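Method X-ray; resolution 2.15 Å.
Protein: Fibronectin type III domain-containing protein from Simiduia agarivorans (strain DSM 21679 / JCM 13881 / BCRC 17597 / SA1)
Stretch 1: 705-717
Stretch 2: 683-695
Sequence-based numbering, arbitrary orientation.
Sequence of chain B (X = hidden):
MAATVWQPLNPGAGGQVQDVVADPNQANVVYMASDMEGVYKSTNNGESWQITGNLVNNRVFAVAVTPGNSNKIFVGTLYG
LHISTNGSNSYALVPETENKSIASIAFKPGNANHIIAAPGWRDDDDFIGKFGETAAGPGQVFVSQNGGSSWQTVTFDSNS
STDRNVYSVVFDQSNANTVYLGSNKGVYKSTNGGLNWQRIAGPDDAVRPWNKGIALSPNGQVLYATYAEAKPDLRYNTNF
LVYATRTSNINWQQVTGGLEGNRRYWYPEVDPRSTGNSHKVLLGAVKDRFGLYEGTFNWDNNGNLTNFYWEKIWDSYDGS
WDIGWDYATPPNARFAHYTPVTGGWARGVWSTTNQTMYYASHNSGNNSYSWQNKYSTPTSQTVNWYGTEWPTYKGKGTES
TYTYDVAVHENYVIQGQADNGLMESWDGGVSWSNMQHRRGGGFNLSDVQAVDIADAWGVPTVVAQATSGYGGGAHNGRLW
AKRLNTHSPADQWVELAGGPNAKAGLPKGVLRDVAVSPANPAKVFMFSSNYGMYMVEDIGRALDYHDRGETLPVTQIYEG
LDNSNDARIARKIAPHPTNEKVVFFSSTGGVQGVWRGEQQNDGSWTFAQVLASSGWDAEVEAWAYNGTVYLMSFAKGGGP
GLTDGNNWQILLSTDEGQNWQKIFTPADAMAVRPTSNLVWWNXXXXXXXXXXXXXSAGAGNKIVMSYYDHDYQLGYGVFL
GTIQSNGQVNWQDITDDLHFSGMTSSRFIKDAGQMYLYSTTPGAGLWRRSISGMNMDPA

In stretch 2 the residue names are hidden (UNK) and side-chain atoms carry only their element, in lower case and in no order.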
# COMPACT_ATOMS: atom_id res chain seq x y z
N MET B 705 -22.45 27.23 35.31
CA MET B 705 -23.54 27.78 34.50
C MET B 705 -23.20 29.23 34.18
O MET B 705 -22.32 29.83 34.79
CB MET B 705 -24.89 27.66 35.22
CG MET B 705 -24.98 28.46 36.52
SD MET B 705 -25.52 30.16 36.28
CE MET B 705 -27.13 29.91 35.53
N SER B 706 -23.94 29.79 33.22
CA SER B 706 -23.71 31.16 32.78
C SER B 706 -25.03 31.83 32.45
O SER B 706 -25.80 31.31 31.63
CB SER B 706 -22.77 31.20 31.57
OG SER B 706 -22.86 32.43 30.89
N TYR B 707 -25.29 32.98 33.07
CA TYR B 707 -26.51 33.75 32.83
C TYR B 707 -26.27 34.73 31.69
O TYR B 707 -25.33 35.54 31.75
CB TYR B 707 -26.94 34.49 34.09
CG TYR B 707 -27.88 33.71 34.98
CD1 TYR B 707 -29.09 33.22 34.49
CD2 TYR B 707 -27.56 33.46 36.31
CE1 TYR B 707 -29.95 32.51 35.30
CE2 TYR B 707 -28.42 32.75 37.13
CZ TYR B 707 -29.61 32.27 36.62
OH TYR B 707 -30.47 31.56 37.43
N TYR B 708 -27.11 34.67 30.66
CA TYR B 708 -26.87 35.41 29.43
C TYR B 708 -28.19 35.62 28.70
O TYR B 708 -28.95 34.67 28.52
CB TYR B 708 -25.86 34.66 28.55
CG TYR B 708 -25.67 35.22 27.17
CD1 TYR B 708 -24.89 36.34 26.95
CD2 TYR B 708 -26.26 34.61 26.07
CE1 TYR B 708 -24.70 36.85 25.68
CE2 TYR B 708 -26.08 35.11 24.79
CZ TYR B 708 -25.30 36.23 24.60
OH TYR B 708 -25.12 36.73 23.33
N ASP B 709 -28.45 36.86 28.27
CA ASP B 709 -29.67 37.21 27.54
C ASP B 709 -29.29 37.48 26.09
O ASP B 709 -28.77 38.55 25.76
CB ASP B 709 -30.36 38.41 28.18
CG ASP B 709 -31.77 38.64 27.64
OD1 ASP B 709 -32.08 38.15 26.54
OD2 ASP B 709 -32.57 39.31 28.33
N HIS B 710 -29.56 36.50 25.22
CA HIS B 710 -29.19 36.61 23.82
C HIS B 710 -29.94 37.72 23.10
O HIS B 710 -29.51 38.15 22.02
CB HIS B 710 -29.44 35.28 23.11
CG HIS B 710 -30.87 35.04 22.76
ND1 HIS B 710 -31.77 34.49 23.65
CD2 HIS B 710 -31.57 35.28 21.63
CE1 HIS B 710 -32.96 34.40 23.08
NE2 HIS B 710 -32.86 34.87 21.85
N ASP B 711 -31.06 38.19 23.65
CA ASP B 711 -31.82 39.25 23.00
C ASP B 711 -31.04 40.56 22.97
O ASP B 711 -31.25 41.39 22.08
CB ASP B 711 -33.16 39.46 23.70
CG ASP B 711 -34.16 38.38 23.35
OD1 ASP B 711 -34.16 37.92 22.19
OD2 ASP B 711 -34.95 38.00 24.24
N TYR B 712 -30.14 40.76 23.93
CA TYR B 712 -29.33 41.97 23.98
C TYR B 712 -27.83 41.69 24.04
O TYR B 712 -27.05 42.63 24.18
CB TYR B 712 -29.74 42.84 25.18
CG TYR B 712 -31.23 42.99 25.33
CD1 TYR B 712 -31.97 43.78 24.45
CD2 TYR B 712 -31.91 42.36 26.36
CE1 TYR B 712 -33.34 43.93 24.59
CE2 TYR B 712 -33.28 42.49 26.51
CZ TYR B 712 -33.99 43.28 25.62
OH TYR B 712 -35.35 43.42 25.77
N GLN B 713 -27.41 40.42 23.95
CA GLN B 713 -26.00 40.03 24.02
C GLN B 713 -25.37 40.49 25.34
O GLN B 713 -24.24 40.97 25.37
CB GLN B 713 -25.21 40.57 22.83
CG GLN B 713 -25.73 40.11 21.48
CD GLN B 713 -25.19 40.95 20.34
OE1 GLN B 713 -25.69 40.87 19.22
NE2 GLN B 713 -24.17 41.75 20.62
N LEU B 714 -26.12 40.34 26.43
CA LEU B 714 -25.66 40.72 27.75
C LEU B 714 -25.38 39.46 28.56
O LEU B 714 -26.25 38.59 28.69
CB LEU B 714 -26.70 41.59 28.46
CG LEU B 714 -26.99 42.92 27.77
CD1 LEU B 714 -28.21 43.59 28.38
CD2 LEU B 714 -25.78 43.84 27.84
N GLY B 715 -24.16 39.36 29.08
CA GLY B 715 -23.80 38.26 29.96
C GLY B 715 -23.66 38.72 31.39
O GLY B 715 -22.83 39.59 31.68
N TYR B 716 -24.45 38.15 32.30
CA TYR B 716 -24.37 38.56 33.69
C TYR B 716 -23.09 38.04 34.34
O TYR B 716 -22.37 38.80 35.00
CB TYR B 716 -25.59 38.08 34.48
CG TYR B 716 -25.70 38.77 35.81
CD1 TYR B 716 -24.97 38.33 36.91
CD2 TYR B 716 -26.51 39.89 35.97
CE1 TYR B 716 -25.05 38.98 38.12
CE2 TYR B 716 -26.59 40.54 37.18
CZ TYR B 716 -25.86 40.09 38.26
OH TYR B 716 -25.94 40.73 39.47
N GLY B 717 -22.80 36.76 34.16
CA GLY B 717 -21.62 36.18 34.78
C GLY B 717 -21.57 34.67 34.70
O GLY B 717 -22.57 34.01 34.41
N UNK B 683 -28.04 51.18 32.46
CA UNK B 683 -28.66 51.59 31.21
C UNK B 683 -29.73 50.60 30.74
O UNK B 683 -30.85 51.00 30.41
c UNK B 683 -27.60 51.77 30.12
o UNK B 683 -26.66 52.77 30.47
N UNK B 684 -29.40 49.31 30.71
CA UNK B 684 -30.27 48.32 30.09
C UNK B 684 -30.56 47.17 31.05
O UNK B 684 -31.18 46.17 30.65
c UNK B 684 -28.25 47.27 29.04
c UNK B 684 -29.65 47.79 28.79
c UNK B 684 -29.62 48.89 27.74
N UNK B 685 -30.13 47.30 32.30
CA UNK B 685 -30.38 46.23 33.26
C UNK B 685 -31.86 45.95 33.48
O UNK B 685 -32.24 44.83 33.83
N UNK B 686 -32.71 46.96 33.26
CA UNK B 686 -34.15 46.78 33.38
C UNK B 686 -34.71 45.86 32.30
O UNK B 686 -35.84 45.38 32.46
c UNK B 686 -34.84 48.13 33.33
o UNK B 686 -33.32 49.68 32.35
c UNK B 686 -34.33 49.00 32.20
n UNK B 686 -35.02 48.96 31.07
N UNK B 687 -33.97 45.62 31.22
CA UNK B 687 -34.40 44.69 30.19
C UNK B 687 -33.82 43.30 30.35
O UNK B 687 -34.31 42.36 29.71
n UNK B 687 -33.94 48.49 26.91
c UNK B 687 -33.98 46.71 28.63
n UNK B 687 -35.43 48.41 25.16
c UNK B 687 -34.63 49.11 25.95
c UNK B 687 -34.01 45.21 28.80
n UNK B 687 -34.51 50.42 25.79
c UNK B 687 -34.00 47.05 27.16
N UNK B 688 -32.78 43.14 31.17
CA UNK B 688 -32.07 41.87 31.24
C UNK B 688 -32.95 40.77 31.80
O UNK B 688 -33.57 40.93 32.86
c UNK B 688 -29.38 38.78 33.47
c UNK B 688 -29.22 40.30 31.17
c UNK B 688 -30.81 42.01 32.09
c UNK B 688 -28.50 39.12 31.28
c UNK B 688 -30.02 40.73 32.21
c UNK B 688 -28.58 38.36 32.43
c UNK B 688 -30.10 39.96 33.36
N UNK B 689 -33.01 39.65 31.09
CA UNK B 689 -33.69 38.45 31.54
C UNK B 689 -32.65 37.40 31.91
O UNK B 689 -31.66 37.21 31.20
c UNK B 689 -35.81 37.97 27.63
c UNK B 689 -36.55 38.39 28.89
c UNK B 689 -35.60 38.97 29.93
n UNK B 689 -35.29 39.14 26.87
c UNK B 689 -34.64 37.91 30.47
N UNK B 690 -32.88 36.72 33.04
CA UNK B 690 -31.93 35.72 33.53
C UNK B 690 -32.19 34.40 32.81
O UNK B 690 -32.79 33.47 33.33
c UNK B 690 -31.15 38.80 36.79
c UNK B 690 -31.28 36.61 35.81
c UNK B 690 -31.85 37.84 36.09
c UNK B 690 -29.28 37.31 36.95
c UNK B 690 -29.99 36.35 36.24
c UNK B 690 -32.04 35.57 35.04
c UNK B 690 -29.86 38.54 37.22
N UNK B 691 -31.72 34.35 31.56
CA UNK B 691 -31.77 33.13 30.77
C UNK B 691 -30.35 32.68 30.43
O UNK B 691 -29.39 33.09 31.08
o UNK B 691 -32.03 34.43 28.74
c UNK B 691 -32.58 33.33 29.49
c UNK B 691 -34.03 33.63 29.82
N UNK B 692 -30.22 31.85 29.40
CA UNK B 692 -28.91 31.42 28.94
C UNK B 692 -29.01 30.82 27.56
O UNK B 692 -30.10 30.55 27.04
N UNK B 693 -27.84 30.64 26.94
CA UNK B 693 -27.72 29.96 25.66
C UNK B 693 -27.26 28.52 25.83
O UNK B 693 -26.98 27.84 24.84
n UNK B 693 -28.62 30.94 20.33
c UNK B 693 -28.03 31.75 21.43
c UNK B 693 -28.26 31.10 22.79
c UNK B 693 -27.41 31.75 23.87
c UNK B 693 -26.75 30.71 24.75
N UNK B 694 -27.19 28.05 27.08
CA UNK B 694 -26.58 26.78 27.40
C UNK B 694 -25.34 26.99 28.26
O UNK B 694 -25.24 27.96 29.02
N UNK B 695 -24.39 26.07 28.12
CA UNK B 695 -23.10 26.17 28.79
C UNK B 695 -23.06 25.72 30.23
O UNK B 695 -22.09 26.03 30.93
O HOH W 1 -36.54 41.84 27.77
O HOH W 2 -36.59 45.86 25.47
O HOH W 3 -25.33 27.93 31.71

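Position 683 carries one carbon and then one oxygen, and touches nothing on stretch 1; it is Ser683. At 684 one carbon bears two more, a compact apolar fork packed against Leu714. The shape is valine: CG2 of Val684 lies 3.7 Å from Leu714 CD1. No side-chain atoms exist at 685, hence Gly685. Position 686 has two carbons, the second holding an oxygen and a nitrogen: an amide, Asn686, out of reach of stretch 1.

At 687 three carbons, the first packed against the Tyr712 ring, lead to a nitrogen and then a carbon with two more nitrogens, the guanidinium of Arg687. Its CB lies 3.6 Å from Tyr712 CE2, while its end leads away; water 2 joins NH1 of Arg687 to OH of Tyr712, 2.8 Å from each.

Position 688 has one carbon and a six-carbon ring without oxygen, lying against Leu714 and Tyr716, so it is Phe688. The ring suits a buried site among apolar groups: CZ of Phe688 lies 3.6 Å from Tyr716 CB, and its CD1 lies 3.9 Å from Leu714 CB.

At 689 four carbons in a row end in nitrogen, between two carboxylates. This is Lys689, whose NZ forms salt bridges to Asp711 OD2 at 2.9 Å and Asp709 OD2 at 3.1 Å. A long flexible chain with a cationic tip can serve both acids, and Lys689 N also donates to Asp709 OD2 at 2.8 Å.

Another carbon and six-carbon ring occupy 690, the ring's edge meeting the face of Tyr707: this is Phe690. CD2 of Phe690 lies 3.6 Å from Tyr707 CG, and the ring also packs obliquely against Tyr716.

Position 691 has a carbon bearing one oxygen and one carbon, the oxygen reaching the Tyr708 carbonyl: Thr691. Its hydroxyl OG1 donates to Tyr708 O at 3.1 Å, a polar role an all-carbon branch could not fill.

Position 692 is bare, Gly692. An ideal CB here would sit a tight 3.2 Å from Ser706 O. At 693, four carbons ending in nitrogen lie at the edge of the Tyr708 ring and make Lys693; CG of this chain rests 3.7 Å from Tyr708 CE2, while its amine is bonded elsewhere in the structure. Positions 694 and 695 are also bare: Gly694 has backbone angles that would jam a CB against the preceding carbonyl, and Gly695 has a positive phi that favours glycine.

The contact combines three elements. Tyr708 N donates to Thr691 O at 2.8 Å, nearly straight, fixing the backbones; aromatic and aliphatic groups fill the interior; and Lys689 bridges the carboxylates of Asp709 and Asp711, offsetting part of their charge. Water 3 extends the backbone link, accepting from Ser706 N at 2.8 Å and donating to Gly694 O at 2.7 Å.

Stretch 2 683-695: SVGNRFKFTGKGG
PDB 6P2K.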